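PDB 6HP2: putative polyketide synthase from Brevibacillus brevis, which is a multienzyme probably taking part in the synthesis of the polyketide antibiotic bacillaene, here represented by its O-methyltransferase domain with S-adenosyl-L-homocysteine bound. Local coordinates for residues P118-K129 with R147-D158. Residues are numbered along the deposited sequence; the frame is centred on the assembly and turned at random.
Sequences PHIKTHGFTITK and RAKIFNKDSSKD. With SAH (S-adenosyl-L-homocysteine), chain B.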
ATOM      1  N   PRO A 118      -8.081   8.662 -18.845  1.00 35.27           N
ATOM      2  CA  PRO A 118      -7.802   7.951 -20.101  1.00 40.84           C
ATOM      3  C   PRO A 118      -6.508   8.338 -20.775  1.00 46.13           C
ATOM      4  O   PRO A 118      -6.090   7.600 -21.669  1.00 41.60           O
ATOM      5  CB  PRO A 118      -9.007   8.310 -20.983  1.00 37.01           C
ATOM      6  CG  PRO A 118     -10.083   8.573 -20.047  1.00 42.66           C
ATOM      7  CD  PRO A 118      -9.447   9.216 -18.828  1.00 34.65           C
ATOM      8  N   HIS A 119      -5.867   9.460 -20.410  1.00 41.65           N
ATOM      9  CA  HIS A 119      -4.571   9.805 -20.996  1.00 33.18           C
ATOM     10  C   HIS A 119      -3.399   9.048 -20.377  1.00 31.38           C
ATOM     11  O   HIS A 119      -2.290   9.068 -20.921  1.00 41.19           O
ATOM     12  CB  HIS A 119      -4.321  11.321 -20.858  1.00 36.44           C
ATOM     13  CG  HIS A 119      -4.019  11.747 -19.446  1.00 35.09           C
ATOM     14  ND1 HIS A 119      -4.999  12.052 -18.523  1.00 35.79           N
ATOM     15  CD2 HIS A 119      -2.843  11.959 -18.814  1.00 42.15           C
ATOM     16  CE1 HIS A 119      -4.442  12.392 -17.371  1.00 33.19           C
ATOM     17  NE2 HIS A 119      -3.133  12.345 -17.522  1.00 35.44           N
ATOM     18  N   ILE A 120      -3.601   8.333 -19.254  1.00 33.67           N
ATOM     19  CA  ILE A 120      -2.502   7.710 -18.556  1.00 28.57           C
ATOM     20  C   ILE A 120      -2.314   6.269 -19.039  1.00 31.00           C
ATOM     21  O   ILE A 120      -3.268   5.567 -19.325  1.00 34.00           O
ATOM     22  CB  ILE A 120      -2.760   7.749 -17.041  1.00 28.73           C
ATOM     23  CG1 ILE A 120      -2.854   9.212 -16.563  1.00 33.99           C
ATOM     24  CG2 ILE A 120      -1.603   7.005 -16.309  1.00 35.36           C
ATOM     25  CD1 ILE A 120      -2.906   9.351 -15.047  1.00 33.70           C
ATOM     26  N   LYS A 121      -1.072   5.818 -19.074  1.00 29.61           N
ATOM     27  CA  LYS A 121      -0.718   4.420 -19.282  1.00 31.50           C
ATOM     28  C   LYS A 121      -0.230   3.861 -17.964  1.00 29.43           C
ATOM     29  O   LYS A 121       0.588   4.489 -17.273  1.00 27.95           O
ATOM     30  CB  LYS A 121       0.361   4.270 -20.360  1.00 41.96           C
ATOM     31  CG  LYS A 121      -0.133   4.725 -21.750  1.00 57.53           C
ATOM     32  CD  LYS A 121       0.940   4.542 -22.804  1.00 69.67           C
ATOM     33  CE  LYS A 121       0.436   5.002 -24.175  1.00 85.74           C
ATOM     34  NZ  LYS A 121       1.466   4.815 -25.231  1.00 98.14           N
ATOM     35  N   THR A 122      -0.784   2.713 -17.590  1.00 28.09           N
ATOM     36  CA  THR A 122      -0.468   2.086 -16.317  1.00 29.51           C
ATOM     37  C   THR A 122       0.152   0.711 -16.521  1.00 31.51           C
ATOM     38  O   THR A 122      -0.297  -0.063 -17.381  1.00 33.88           O
ATOM     39  CB  THR A 122      -1.724   1.941 -15.441  1.00 28.04           C
ATOM     40  OG1 THR A 122      -2.713   1.144 -16.097  1.00 30.54           O
ATOM     41  CG2 THR A 122      -2.293   3.266 -15.067  1.00 29.65           C
ATOM     42  N   HIS A 123       1.191   0.432 -15.735  1.00 29.72           N
ATOM     43  CA  HIS A 123       1.846  -0.864 -15.694  1.00 33.23           C
ATOM     44  C   HIS A 123       1.745  -1.424 -14.275  1.00 30.36           C
ATOM     45  O   HIS A 123       1.876  -0.673 -13.308  1.00 25.17           O
ATOM     46  CB  HIS A 123       3.330  -0.761 -16.037  1.00 27.05           C
ATOM     47  CG  HIS A 123       3.617  -0.548 -17.480  1.00 34.65           C
ATOM     48  ND1 HIS A 123       4.877  -0.202 -17.934  1.00 39.52           N
ATOM     49  CD2 HIS A 123       2.825  -0.659 -18.575  1.00 42.01           C
ATOM     50  CE1 HIS A 123       4.842  -0.118 -19.252  1.00 47.07           C
ATOM     51  NE2 HIS A 123       3.613  -0.392 -19.663  1.00 43.95           N
ATOM     52  N   GLY A 124       1.466  -2.721 -14.162  1.00 24.54           N
ATOM     53  CA  GLY A 124       1.592  -3.446 -12.897  1.00 25.71           C
ATOM     54  C   GLY A 124       2.529  -4.637 -12.979  1.00 24.88           C
ATOM     55  O   GLY A 124       2.645  -5.293 -14.017  1.00 25.87           O
ATOM     56  N   PHE A 125       3.233  -4.891 -11.865  1.00 25.47           N
ATOM     57  CA  PHE A 125       4.007  -6.094 -11.640  1.00 28.99           C
ATOM     58  C   PHE A 125       3.310  -6.817 -10.483  1.00 30.02           C
ATOM     59  O   PHE A 125       2.986  -6.188  -9.457  1.00 23.52           O
ATOM     60  CB  PHE A 125       5.449  -5.836 -11.226  1.00 26.83           C
ATOM     61  CG  PHE A 125       6.438  -5.669 -12.335  1.00 28.14           C
ATOM     62  CD1 PHE A 125       6.068  -5.263 -13.599  1.00 24.80           C
ATOM     63  CD2 PHE A 125       7.780  -5.982 -12.104  1.00 29.61           C
ATOM     64  CE1 PHE A 125       6.964  -5.139 -14.562  1.00 29.52           C
ATOM     65  CE2 PHE A 125       8.704  -5.839 -13.098  1.00 32.44           C
ATOM     66  CZ  PHE A 125       8.286  -5.429 -14.336  1.00 25.87           C
ATOM     67  N   THR A 126       3.097  -8.130 -10.640  1.00 23.72           N
ATOM     68  CA  THR A 126       2.772  -8.978  -9.513  1.00 26.44           C
ATOM     69  C   THR A 126       3.484 -10.303  -9.665  1.00 27.82           C
ATOM     70  O   THR A 126       3.554 -10.861 -10.761  1.00 30.11           O
ATOM     71  CB  THR A 126       1.282  -9.225  -9.351  1.00 29.02           C
ATOM     72  OG1 THR A 126       1.097 -10.115  -8.233  1.00 28.80           O
ATOM     73  CG2 THR A 126       0.631  -9.784 -10.624  1.00 34.36           C
ATOM     74  N   ILE A 127       4.068 -10.789  -8.566  1.00 28.91           N
ATOM     75  CA  ILE A 127       4.830 -12.034  -8.639  1.00 28.05           C
ATOM     76  C   ILE A 127       3.947 -13.263  -8.644  1.00 25.66           C
ATOM     77  O   ILE A 127       4.444 -14.365  -8.914  1.00 31.48           O
ATOM     78  CB  ILE A 127       5.831 -12.103  -7.470  1.00 30.59           C
ATOM     79  CG1 ILE A 127       6.921 -13.110  -7.780  1.00 36.12           C
ATOM     80  CG2 ILE A 127       5.098 -12.403  -6.155  1.00 32.12           C
ATOM     81  CD1 ILE A 127       8.156 -12.903  -6.974  1.00 39.82           C
ATOM     82  N   THR A 128       2.656 -13.103  -8.384  1.00 27.02           N
ATOM     83  CA  THR A 128       1.687 -14.205  -8.372  1.00 33.01           C
ATOM     84  C   THR A 128       1.066 -14.344  -9.760  1.00 31.14           C
ATOM     85  O   THR A 128       0.334 -13.461 -10.225  1.00 33.21           O
ATOM     86  CB  THR A 128       0.613 -13.925  -7.319  1.00 34.88           C
ATOM     87  OG1 THR A 128       1.240 -13.514  -6.087  1.00 36.85           O
ATOM     88  CG2 THR A 128      -0.265 -15.149  -7.088  1.00 36.15           C
ATOM     89  N   LYS A 129       1.364 -15.454 -10.427  1.00 31.92           N
ATOM     90  CA  LYS A 129       0.857 -15.677 -11.771  1.00 37.00           C
ATOM     91  C   LYS A 129      -0.650 -15.531 -11.836  1.00 35.46           C
ATOM     92  O   LYS A 129      -1.160 -14.854 -12.731  1.00 37.24           O
ATOM     93  CB  LYS A 129       1.280 -17.058 -12.256  1.00 41.09           C
ATOM     94  CG  LYS A 129       1.118 -17.287 -13.746  1.00 63.07           C
ATOM     95  CD  LYS A 129       1.885 -18.545 -14.181  1.00 83.63           C
ATOM     96  CE  LYS A 129       2.005 -18.652 -15.695  1.00102.86           C
ATOM     97  NZ  LYS A 129       0.739 -19.109 -16.325  1.00125.28           N
ATOM     98  N   ARG A 147      -3.741   0.691 -22.857  1.00 35.21           N
ATOM     99  CA  ARG A 147      -3.159   1.607 -21.869  1.00 41.92           C
ATOM    100  C   ARG A 147      -2.837   0.985 -20.520  1.00 42.37           C
ATOM    101  O   ARG A 147      -2.200   1.636 -19.689  1.00 40.15           O
ATOM    102  CB  ARG A 147      -4.095   2.784 -21.635  1.00 33.82           C
ATOM    103  CG  ARG A 147      -4.181   3.694 -22.837  1.00 42.94           C
ATOM    104  CD  ARG A 147      -5.011   4.904 -22.523  1.00 53.89           C
ATOM    105  NE  ARG A 147      -6.399   4.585 -22.199  1.00 49.48           N
ATOM    106  CZ  ARG A 147      -6.929   4.617 -20.984  1.00 40.49           C
ATOM    107  NH1 ARG A 147      -6.179   4.983 -19.911  1.00 46.11           N
ATOM    108  NH2 ARG A 147      -8.234   4.367 -20.839  1.00 35.89           N
ATOM    109  N   ALA A 148      -3.236  -0.236 -20.275  1.00 29.86           N
ATOM    110  CA  ALA A 148      -2.969  -0.887 -18.984  1.00 28.04           C
ATOM    111  C   ALA A 148      -2.469  -2.282 -19.271  1.00 31.63           C
ATOM    112  O   ALA A 148      -3.007  -2.942 -20.169  1.00 30.23           O
ATOM    113  CB  ALA A 148      -4.202  -0.957 -18.134  1.00 33.75           C
ATOM    114  N   LYS A 149      -1.412  -2.694 -18.557  1.00 27.36           N
ATOM    115  CA  LYS A 149      -0.848  -4.008 -18.778  1.00 28.04           C
ATOM    116  C   LYS A 149      -0.230  -4.487 -17.468  1.00 26.05           C
ATOM    117  O   LYS A 149       0.454  -3.719 -16.772  1.00 29.31           O
ATOM    118  CB  LYS A 149       0.198  -4.013 -19.879  1.00 37.91           C
ATOM    119  CG  LYS A 149       0.645  -5.424 -20.282  1.00 48.21           C
ATOM    120  CD  LYS A 149       1.663  -5.388 -21.414  1.00 67.98           C
ATOM    121  CE  LYS A 149       1.973  -6.791 -21.931  1.00 92.19           C
ATOM    122  NZ  LYS A 149       2.865  -6.773 -23.125  1.00110.78           N
ATOM    123  N   ILE A 150      -0.443  -5.766 -17.150  1.00 27.19           N
ATOM    124  CA  ILE A 150       0.119  -6.341 -15.926  1.00 24.98           C
ATOM    125  C   ILE A 150       1.087  -7.456 -16.283  1.00 30.11           C
ATOM    126  O   ILE A 150       0.805  -8.275 -17.166  1.00 28.49           O
ATOM    127  CB  ILE A 150      -0.991  -6.861 -14.997  1.00 28.53           C
ATOM    128  CG1 ILE A 150      -1.762  -5.650 -14.468  1.00 26.38           C
ATOM    129  CG2 ILE A 150      -0.390  -7.690 -13.869  1.00 27.61           C
ATOM    130  CD1 ILE A 150      -3.110  -5.999 -13.853  1.00 32.57           C
ATOM    131  N   PHE A 151       2.224  -7.482 -15.606  1.00 24.76           N
ATOM    132  CA  PHE A 151       3.293  -8.448 -15.882  1.00 29.29           C
ATOM    133  C   PHE A 151       3.491  -9.354 -14.654  1.00 30.40           C
ATOM    134  O   PHE A 151       3.457  -8.883 -13.534  1.00 27.90           O
ATOM    135  CB  PHE A 151       4.642  -7.758 -16.183  1.00 30.12           C
ATOM    136  CG  PHE A 151       4.578  -6.728 -17.261  1.00 27.84           C
ATOM    137  CD1 PHE A 151       4.294  -5.419 -16.948  1.00 37.10           C
ATOM    138  CD2 PHE A 151       4.862  -7.057 -18.560  1.00 39.07           C
ATOM    139  CE1 PHE A 151       4.236  -4.443 -17.935  1.00 35.84           C
ATOM    140  CE2 PHE A 151       4.813  -6.089 -19.577  1.00 41.52           C
ATOM    141  CZ  PHE A 151       4.517  -4.764 -19.246  1.00 35.06           C
ATOM    142  N   ASN A 152       3.667 -10.656 -14.870  1.00 26.83           N
ATOM    143  CA  ASN A 152       3.966 -11.627 -13.810  1.00 25.58           C
ATOM    144  C   ASN A 152       5.478 -11.589 -13.608  1.00 32.21           C
ATOM    145  O   ASN A 152       6.220 -12.323 -14.248  1.00 29.98           O
ATOM    146  CB  ASN A 152       3.499 -13.027 -14.216  1.00 32.90           C
ATOM    147  CG  ASN A 152       3.768 -14.033 -13.104  1.00 29.85           C
ATOM    148  OD1 ASN A 152       3.907 -13.666 -11.888  1.00 35.62           O
ATOM    149  ND2 ASN A 152       3.922 -15.211 -13.460  1.00 31.70           N
ATOM    150  N   LYS A 153       5.967 -10.653 -12.795  1.00 31.26           N
ATOM    151  CA  LYS A 153       7.393 -10.417 -12.666  1.00 34.40           C
ATOM    152  C   LYS A 153       7.709 -10.049 -11.220  1.00 28.59           C
ATOM    153  O   LYS A 153       6.828  -9.643 -10.453  1.00 27.67           O
ATOM    154  CB  LYS A 153       7.876  -9.254 -13.563  1.00 38.69           C
ATOM    155  CG  LYS A 153       7.844  -9.544 -15.080  1.00 38.08           C
ATOM    156  CD  LYS A 153       8.672 -10.717 -15.481  1.00 62.07           C
ATOM    157  CE  LYS A 153       8.541 -10.999 -16.983  1.00 84.44           C
ATOM    158  NZ  LYS A 153       9.223 -12.266 -17.371  1.00110.14           N
ATOM    159  N   ASP A 154       8.985 -10.141 -10.885  1.00 31.32           N
ATOM    160  CA  ASP A 154       9.511  -9.925  -9.530  1.00 27.83           C
ATOM    161  C   ASP A 154      10.165  -8.524  -9.498  1.00 26.36           C
ATOM    162  O   ASP A 154      11.165  -8.271 -10.166  1.00 28.01           O
ATOM    163  CB  ASP A 154      10.499 -11.039  -9.200  1.00 31.64           C
ATOM    164  CG  ASP A 154      11.192 -10.848  -7.846  1.00 34.30           C
ATOM    165  OD1 ASP A 154      11.130  -9.773  -7.203  1.00 26.85           O
ATOM    166  OD2 ASP A 154      11.826 -11.818  -7.406  1.00 35.43           O
ATOM    167  N   SER A 155       9.550  -7.604  -8.762  1.00 24.61           N
ATOM    168  CA  SER A 155       9.970  -6.218  -8.762  1.00 30.43           C
ATOM    169  C   SER A 155      11.343  -6.013  -8.110  1.00 33.55           C
ATOM    170  O   SER A 155      11.896  -4.907  -8.209  1.00 27.85           O
ATOM    171  CB  SER A 155       8.948  -5.384  -8.023  1.00 25.61           C
ATOM    172  OG  SER A 155       7.701  -5.431  -8.599  1.00 26.90           O
ATOM    173  N   SER A 156      11.909  -7.034  -7.464  1.00 29.63           N
ATOM    174  CA  SER A 156      13.247  -6.965  -6.883  1.00 27.10           C
ATOM    175  C   SER A 156      14.304  -7.514  -7.809  1.00 29.87           C
ATOM    176  O   SER A 156      15.487  -7.501  -7.454  1.00 31.52           O
ATOM    177  CB  SER A 156      13.300  -7.714  -5.525  1.00 25.26           C
ATOM    178  OG  SER A 156      13.223  -9.114  -5.668  1.00 30.54           O
ATOM    179  N   LYS A 157      13.924  -7.999  -8.985  1.00 23.98           N
ATOM    180  CA  LYS A 157      14.882  -8.648  -9.875  1.00 24.36           C
ATOM    181  C   LYS A 157      14.675  -8.270 -11.344  1.00 33.24           C
ATOM    182  O   LYS A 157      15.646  -8.080 -12.079  1.00 40.47           O
ATOM    183  CB  LYS A 157      14.800 -10.163  -9.774  1.00 34.40           C
ATOM    184  CG  LYS A 157      15.124 -10.711  -8.391  1.00 44.03           C
ATOM    185  CD  LYS A 157      15.252 -12.215  -8.388  1.00 68.20           C
ATOM    186  CE  LYS A 157      15.472 -12.744  -6.969  1.00 95.28           C
ATOM    187  NZ  LYS A 157      16.578 -12.056  -6.231  1.00 76.37           N
ATOM    188  N   ASP A 158      13.417  -8.201 -11.787  1.00 29.51           N
ATOM    189  CA  ASP A 158      13.096  -7.838 -13.172  1.00 33.98           C
ATOM    190  C   ASP A 158      12.976  -6.322 -13.312  1.00 28.23           C
ATOM    191  O   ASP A 158      12.143  -5.707 -12.644  1.00 28.09           O
ATOM    192  CB  ASP A 158      11.796  -8.504 -13.588  1.00 34.65           C
ATOM    193  CG  ASP A 158      11.872 -10.043 -13.526  1.00 35.12           C
ATOM    194  OD1 ASP A 158      12.767 -10.609 -14.164  1.00 40.11           O
ATOM    195  OD2 ASP A 158      11.074 -10.656 -12.807  1.00 32.72           O
TER
HETATM  196  N   SAH B2201      -1.311  -3.455  -3.912  1.00 29.00           N
HETATM  197  CA  SAH B2201      -2.390  -4.433  -4.012  1.00 32.79           C
HETATM  198  CB  SAH B2201      -1.961  -5.811  -3.523  1.00 27.51           C
HETATM  199  CG  SAH B2201      -1.241  -5.845  -2.187  1.00 27.77           C
HETATM  200  SD  SAH B2201      -0.978  -7.556  -1.634  1.00 30.64           S
HETATM  201  C   SAH B2201      -3.563  -3.907  -3.223  1.00 42.42           C
HETATM  202  O   SAH B2201      -4.617  -4.542  -3.175  1.00 32.30           O
HETATM  203  OXT SAH B2201      -3.461  -2.832  -2.642  1.00 42.69           O
HETATM  204  C5' SAH B2201       0.786  -7.663  -2.016  1.00 30.88           C
HETATM  205  C4' SAH B2201       1.054  -7.685  -3.519  1.00 29.67           C
HETATM  206  O4' SAH B2201       2.483  -7.619  -3.727  1.00 31.28           O
HETATM  207  C3' SAH B2201       0.639  -9.051  -4.160  1.00 28.14           C
HETATM  208  O3' SAH B2201       0.014  -8.694  -5.402  1.00 26.61           O
HETATM  209  C2' SAH B2201       1.938  -9.817  -4.403  1.00 27.70           C
HETATM  210  O2' SAH B2201       1.920 -10.689  -5.495  1.00 27.74           O
HETATM  211  C1' SAH B2201       2.908  -8.635  -4.624  1.00 29.59           C
HETATM  212  N9  SAH B2201       4.327  -8.924  -4.433  1.00 26.86           N
HETATM  213  C8  SAH B2201       4.952  -9.414  -3.322  1.00 26.91           C
HETATM  214  N7  SAH B2201       6.242  -9.559  -3.639  1.00 22.86           N
HETATM  215  C5  SAH B2201       6.446  -9.114  -4.901  1.00 25.52           C
HETATM  216  C6  SAH B2201       7.560  -9.031  -5.729  1.00 24.69           C
HETATM  217  N6  SAH B2201       8.795  -9.362  -5.356  1.00 24.22           N
HETATM  218  N1  SAH B2201       7.415  -8.504  -6.979  1.00 24.10           N
HETATM  219  C2  SAH B2201       6.170  -8.152  -7.465  1.00 22.21           C
HETATM  220  N3  SAH B2201       5.074  -8.269  -6.650  1.00 23.52           N
HETATM  221  C4  SAH B2201       5.210  -8.779  -5.419  1.00 22.96           C
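Pro-118 lies against one face of the Arg-147 guanidinium, which a bend at chi3 (-63°) folds back over it; in the guanidinium plane NH1 donates to Ile-120 O (3.0 Å), and it is also hydrogen-bonded to Ala-114 O. From Thr-122 N, hydrogen-bonded to Arg-147 O, to Thr-126 N, hydrogen-bonded to Phe-151 O, backbone hydrogen bonds join two parallel strands. Thr-122 OG1 sits 3.3 Å from Ala-148 CB and is hydrogen-bonded to Val-110 O. On the other face of the sheet, His-123 receives the edge of the Phe-151 ring, planes at 88° and CE1 4.0 Å from His-123 CG. The Phe-125 ring meets Phe-151 obliquely, and Lys-153 CB sits over one of its faces, 3.7 Å from the Phe-125 centroid. Beyond the strands both segments turn to S-adenosyl-L-homocysteine. Thr-128 OG1 is hydrogen-bonded to its ribose O2' (3.0 Å). Asp-154 OD1 accepts from adenine N6. Ser-155 N donates almost straight to adenine N1 (2.9 Å), reading the base edge as in other Rossmann-like methyltransferases. Helix 129-141 connects the strands in a beta-alpha-beta crossover and, with helix 108-116, covers the face bearing Thr-122 and Ile-150; strand 98-101 flanks 121-126, leaving 148-152 outermost.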